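Long-range contact in tannase (PDB 3WA7), which probably hydrolyses the galloyl ester bonds of tannins, using an alpha/beta-hydrolase fold: residues A[220-232]-A[242-255]. Residues are numbered along the deposited sequence; the frame is centred on the assembly and turned at random.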
loop_
_atom_site.group_PDB
_atom_site.type_symbol
_atom_site.label_atom_id
_atom_site.label_comp_id
_atom_site.label_asym_id
_atom_site.label_seq_id
_atom_site.Cartn_x
_atom_site.Cartn_y
_atom_site.Cartn_z
ATOM N N PHE A 220 -8.377 19.325 -0.410
ATOM C CA PHE A 220 -8.380 20.209 0.754
ATOM C C PHE A 220 -8.201 21.709 0.557
ATOM O O PHE A 220 -8.121 22.449 1.536
ATOM C CB PHE A 220 -7.352 19.703 1.776
ATOM C CG PHE A 220 -7.760 18.428 2.468
ATOM C CD1 PHE A 220 -7.034 17.251 2.287
ATOM C CD2 PHE A 220 -8.868 18.407 3.312
ATOM C CE1 PHE A 220 -7.407 16.070 2.942
ATOM C CE2 PHE A 220 -9.248 17.232 3.969
ATOM C CZ PHE A 220 -8.514 16.064 3.784
ATOM N N ASN A 221 -8.141 22.175 -0.686
ATOM C CA ASN A 221 -7.995 23.608 -0.902
ATOM C C ASN A 221 -9.167 24.312 -0.228
ATOM O O ASN A 221 -10.310 23.865 -0.334
ATOM C CB ASN A 221 -7.981 23.938 -2.394
ATOM C CG ASN A 221 -7.940 25.429 -2.655
ATOM O OD1 ASN A 221 -8.949 26.036 -3.017
ATOM N ND2 ASN A 221 -6.770 26.033 -2.456
ATOM N N GLY A 222 -8.886 25.409 0.466
ATOM C CA GLY A 222 -9.948 26.130 1.147
ATOM C C GLY A 222 -9.977 25.823 2.633
ATOM O O GLY A 222 -10.551 26.574 3.420
ATOM N N ILE A 223 -9.374 24.702 3.012
ATOM C CA ILE A 223 -9.298 24.292 4.410
ATOM C C ILE A 223 -7.862 24.617 4.805
ATOM O O ILE A 223 -6.938 23.856 4.508
ATOM C CB ILE A 223 -9.582 22.782 4.547
ATOM C CG1 ILE A 223 -10.993 22.482 4.024
ATOM C CG2 ILE A 223 -9.436 22.349 6.001
ATOM C CD1 ILE A 223 -11.324 20.999 3.916
ATOM N N ASN A 224 -7.682 25.751 5.477
ATOM C CA ASN A 224 -6.348 26.220 5.834
ATOM C C ASN A 224 -5.699 25.787 7.140
ATOM O O ASN A 224 -4.553 26.145 7.405
ATOM C CB ASN A 224 -6.316 27.743 5.720
ATOM C CG ASN A 224 -6.735 28.219 4.345
ATOM O OD1 ASN A 224 -6.318 27.656 3.334
ATOM N ND2 ASN A 224 -7.560 29.257 4.298
ATOM N N ASP A 225 -6.413 25.039 7.968
ATOM C CA ASP A 225 -5.803 24.559 9.197
ATOM C C ASP A 225 -5.577 23.064 9.032
ATOM O O ASP A 225 -6.425 22.362 8.487
ATOM C CB ASP A 225 -6.703 24.830 10.410
ATOM C CG ASP A 225 -8.127 24.366 10.202
ATOM O OD1 ASP A 225 -8.803 24.903 9.299
ATOM O OD2 ASP A 225 -8.575 23.468 10.944
ATOM N N TRP A 226 -4.416 22.584 9.462
ATOM C CA TRP A 226 -4.123 21.162 9.369
ATOM C C TRP A 226 -3.920 20.595 10.765
ATOM O O TRP A 226 -3.530 21.313 11.688
ATOM C CB TRP A 226 -2.890 20.901 8.494
ATOM C CG TRP A 226 -1.677 21.715 8.833
ATOM C CD1 TRP A 226 -1.344 22.941 8.329
ATOM C CD2 TRP A 226 -0.626 21.352 9.736
ATOM N NE1 TRP A 226 -0.148 23.362 8.860
ATOM C CE2 TRP A 226 0.314 22.406 9.728
ATOM C CE3 TRP A 226 -0.386 20.238 10.552
ATOM C CZ2 TRP A 226 1.477 22.380 10.506
ATOM C CZ3 TRP A 226 0.773 20.211 11.327
ATOM C CH2 TRP A 226 1.689 21.279 11.296
ATOM N N HIS A 227 -4.189 19.303 10.915
ATOM C CA HIS A 227 -4.073 18.634 12.207
ATOM C C HIS A 227 -3.545 17.218 12.032
ATOM O O HIS A 227 -4.060 16.461 11.215
ATOM C CB HIS A 227 -5.452 18.569 12.870
ATOM C CG HIS A 227 -6.156 19.888 12.922
ATOM N ND1 HIS A 227 -5.979 20.787 13.952
ATOM C CD2 HIS A 227 -6.987 20.488 12.038
ATOM C CE1 HIS A 227 -6.670 21.883 13.699
ATOM N NE2 HIS A 227 -7.291 21.728 12.544
ATOM N N ARG A 228 -2.522 16.859 12.802
ATOM C CA ARG A 228 -1.964 15.514 12.722
ATOM C C ARG A 228 -1.256 15.166 14.023
ATOM O O ARG A 228 -1.252 15.952 14.968
ATOM C CB ARG A 228 -0.978 15.414 11.551
ATOM C CG ARG A 228 0.277 16.260 11.710
ATOM C CD ARG A 228 1.003 16.448 10.380
ATOM N NE ARG A 228 1.481 15.192 9.804
ATOM C CZ ARG A 228 2.040 15.091 8.601
ATOM N NH1 ARG A 228 2.189 16.172 7.843
ATOM N NH2 ARG A 228 2.460 13.915 8.153
ATOM N N TYR A 229 -0.677 13.974 14.070
ATOM C CA TYR A 229 0.065 13.534 15.242
ATOM C C TYR A 229 1.466 13.172 14.775
ATOM O O TYR A 229 1.628 12.388 13.838
ATOM C CB TYR A 229 -0.598 12.314 15.895
ATOM C CG TYR A 229 -1.897 12.624 16.607
ATOM C CD1 TYR A 229 -3.094 12.737 15.902
ATOM C CD2 TYR A 229 -1.923 12.844 17.985
ATOM C CE1 TYR A 229 -4.285 13.064 16.550
ATOM C CE2 TYR A 229 -3.109 13.174 18.643
ATOM C CZ TYR A 229 -4.285 13.282 17.919
ATOM O OH TYR A 229 -5.460 13.615 18.558
ATOM N N GLN A 230 2.477 13.757 15.409
ATOM C CA GLN A 230 3.850 13.465 15.032
ATOM C C GLN A 230 4.519 12.595 16.087
ATOM O O GLN A 230 4.403 12.849 17.286
ATOM C CB GLN A 230 4.657 14.753 14.846
ATOM C CG GLN A 230 4.944 15.509 16.129
ATOM C CD GLN A 230 5.997 16.585 15.942
ATOM O OE1 GLN A 230 5.823 17.512 15.150
ATOM N NE2 GLN A 230 7.100 16.464 16.672
ATOM N N PRO A 231 5.222 11.545 15.648
ATOM C CA PRO A 231 5.902 10.653 16.586
ATOM C C PRO A 231 6.994 11.392 17.348
ATOM O O PRO A 231 7.652 12.277 16.803
ATOM C CB PRO A 231 6.452 9.558 15.676
ATOM C CG PRO A 231 6.720 10.291 14.399
ATOM C CD PRO A 231 5.475 11.135 14.255
ATOM N N VAL A 232 7.172 11.037 18.615
ATOM C CA VAL A 232 8.189 11.662 19.445
ATOM C C VAL A 232 8.961 10.586 20.202
ATOM O O VAL A 232 8.694 9.394 20.042
ATOM C CB VAL A 232 7.564 12.648 20.457
ATOM C CG1 VAL A 232 6.860 13.776 19.711
ATOM C CG2 VAL A 232 6.590 11.921 21.370
ATOM N N LYS A 242 5.451 7.048 20.706
ATOM C CA LYS A 242 4.479 7.928 21.336
ATOM C C LYS A 242 4.196 9.054 20.355
ATOM O O LYS A 242 5.068 9.429 19.571
ATOM C CB LYS A 242 5.031 8.511 22.640
ATOM C CG LYS A 242 5.235 7.496 23.750
ATOM C CD LYS A 242 5.546 8.192 25.066
ATOM C CE LYS A 242 5.751 7.190 26.190
ATOM N NZ LYS A 242 6.927 6.312 25.935
ATOM N N PHE A 243 2.978 9.584 20.390
ATOM C CA PHE A 243 2.604 10.672 19.497
ATOM C C PHE A 243 2.145 11.910 20.248
ATOM O O PHE A 243 1.640 11.834 21.369
ATOM C CB PHE A 243 1.485 10.241 18.543
ATOM C CG PHE A 243 1.909 9.232 17.518
ATOM C CD1 PHE A 243 1.965 7.878 17.833
ATOM C CD2 PHE A 243 2.263 9.636 16.235
ATOM C CE1 PHE A 243 2.365 6.939 16.881
ATOM C CE2 PHE A 243 2.663 8.708 15.278
ATOM C CZ PHE A 243 2.715 7.357 15.602
ATOM N N GLU A 244 2.330 13.057 19.610
ATOM C CA GLU A 244 1.915 14.329 20.171
ATOM C C GLU A 244 1.138 15.064 19.092
ATOM O O GLU A 244 1.559 15.111 17.936
ATOM C CB GLU A 244 3.126 15.155 20.600
ATOM C CG GLU A 244 3.688 14.756 21.955
ATOM C CD GLU A 244 4.886 15.591 22.355
ATOM O OE1 GLU A 244 4.837 16.825 22.163
ATOM O OE2 GLU A 244 5.870 15.018 22.868
ATOM N N PRO A 245 -0.021 15.631 19.452
ATOM C CA PRO A 245 -0.834 16.357 18.475
ATOM C C PRO A 245 -0.139 17.632 18.021
ATOM O O PRO A 245 0.459 18.349 18.824
ATOM C CB PRO A 245 -2.120 16.636 19.243
ATOM C CG PRO A 245 -1.625 16.826 20.646
ATOM C CD PRO A 245 -0.637 15.685 20.791
ATOM N N VAL A 246 -0.209 17.899 16.725
ATOM C CA VAL A 246 0.399 19.092 16.159
ATOM C C VAL A 246 -0.549 19.674 15.123
ATOM O O VAL A 246 -1.257 18.940 14.435
ATOM C CB VAL A 246 1.755 18.774 15.494
ATOM C CG1 VAL A 246 2.752 18.316 16.547
ATOM C CG2 VAL A 246 1.578 17.700 14.436
ATOM N N SER A 247 -0.574 20.995 15.023
ATOM C CA SER A 247 -1.446 21.654 14.064
ATOM C C SER A 247 -0.818 22.948 13.583
ATOM O O SER A 247 0.193 23.399 14.121
ATOM C CB SER A 247 -2.807 21.947 14.696
ATOM O OG SER A 247 -2.684 22.852 15.778
ATOM N N GLY A 248 -1.420 23.540 12.562
ATOM C CA GLY A 248 -0.904 24.783 12.031
ATOM C C GLY A 248 -1.852 25.404 11.030
ATOM O O GLY A 248 -2.830 24.781 10.617
ATOM N N GLN A 249 -1.558 26.642 10.651
ATOM C CA GLN A 249 -2.359 27.381 9.688
ATOM C C GLN A 249 -1.509 27.615 8.449
ATOM O O GLN A 249 -0.342 27.994 8.557
ATOM C CB GLN A 249 -2.778 28.734 10.264
ATOM C CG GLN A 249 -3.804 28.670 11.378
ATOM C CD GLN A 249 -5.145 28.157 10.901
ATOM O OE1 GLN A 249 -5.633 28.551 9.839
ATOM N NE2 GLN A 249 -5.759 27.282 11.690
ATOM N N LEU A 250 -2.088 27.385 7.276
ATOM C CA LEU A 250 -1.365 27.594 6.030
ATOM C C LEU A 250 -1.108 29.081 5.832
ATOM O O LEU A 250 -1.991 29.908 6.060
ATOM C CB LEU A 250 -2.173 27.069 4.838
ATOM C CG LEU A 250 -2.495 25.575 4.793
ATOM C CD1 LEU A 250 -3.253 25.264 3.510
ATOM C CD2 LEU A 250 -1.208 24.765 4.864
ATOM N N THR A 251 0.107 29.416 5.414
ATOM C CA THR A 251 0.468 30.805 5.160
ATOM C C THR A 251 -0.184 31.198 3.843
ATOM O O THR A 251 -0.717 30.344 3.136
ATOM C CB THR A 251 1.988 30.967 5.013
ATOM O OG1 THR A 251 2.456 30.110 3.964
ATOM C CG2 THR A 251 2.692 30.606 6.311
ATOM N N VAL A 252 -0.147 32.483 3.508
ATOM C CA VAL A 252 -0.736 32.934 2.258
ATOM C C VAL A 252 -0.010 32.245 1.108
ATOM O O VAL A 252 -0.627 31.847 0.121
ATOM C CB VAL A 252 -0.622 34.468 2.100
ATOM C CG1 VAL A 252 -1.170 34.899 0.747
ATOM C CG2 VAL A 252 -1.389 35.157 3.215
ATOM N N GLU A 253 1.303 32.093 1.255
ATOM C CA GLU A 253 2.120 31.451 0.231
ATOM C C GLU A 253 1.687 30.002 0.028
ATOM O O GLU A 253 1.619 29.519 -1.104
ATOM C CB GLU A 253 3.597 31.499 0.625
ATOM C CG GLU A 253 4.549 31.068 -0.481
ATOM C CD GLU A 253 6.004 31.311 -0.123
ATOM O OE1 GLU A 253 6.333 32.444 0.288
ATOM O OE2 GLU A 253 6.819 30.376 -0.256
ATOM N N GLU A 254 1.402 29.311 1.129
ATOM C CA GLU A 254 0.963 27.922 1.060
ATOM C C GLU A 254 -0.437 27.848 0.458
ATOM O O GLU A 254 -0.766 26.900 -0.253
ATOM C CB GLU A 254 0.954 27.291 2.453
ATOM C CG GLU A 254 2.329 27.001 3.029
ATOM C CD GLU A 254 2.248 26.410 4.425
ATOM O OE1 GLU A 254 1.745 27.101 5.333
ATOM O OE2 GLU A 254 2.679 25.251 4.613
ATOM N N GLN A 255 -1.261 28.848 0.755
ATOM C CA GLN A 255 -2.618 28.901 0.226
ATOM C C GLN A 255 -2.579 29.137 -1.280
ATOM O O GLN A 255 -3.416 28.624 -2.020
ATOM C CB GLN A 255 -3.414 30.016 0.911
ATOM C CG GLN A 255 -3.732 29.728 2.371
ATOM C CD GLN A 255 -4.405 30.895 3.066
ATOM O OE1 GLN A 255 -5.400 31.430 2.580
ATOM N NE2 GLN A 255 -3.865 31.296 4.211
HETATM O O HOH W 1 -6.060 28.520 -1.257
HETATM O O HOH W 2 -8.391 27.656 8.902
HETATM O O HOH W 3 1.574 25.411 7.737
#
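Trp226 lies flat across the backbone of Ser247 and Gly248, its indole folded over the neighbouring strand because CG sits between the backbone N and carbonyl carbon (chi1 50°). Gly248 CA makes a CH-pi contact 3.8 Å from the centroid of the five-membered ring, and a side chain on Gly248 would collide with the indole. Leu250 CD2 comes obliquely to within 3.9 Å of Trp226 CD1. A water accepts from Trp226 NE1 (2.9 Å) and donates to Glu254 OE1, whose carboxylate also receives Thr251 N in the capping box of helix 252-271. An alanine in place of Trp226 would probably uncover the Gly248 backbone and leave this water without its indole donor. On the sheet face of Asp225, His227 and Gln249 the contact is more polar and water-lined: within the first strand His227 NE2 donates to Asp225 OD2 (2.7 Å), in the imidazole plane, and a water bridges Asp225 OD1 to Gln249 OE1. Toward the far end, exposed Tyr229 lays CE2 3.7 Å from Pro245 CB, and Phe243 CE2 meets Pro231 CD. The chemistry implies a surface beta hairpin held mainly by its backbone ladder, with the indole packed on Gly248, a second apolar patch around Tyr229 and Phe243, and waters joining polar groups at the Asp225-Trp226 end.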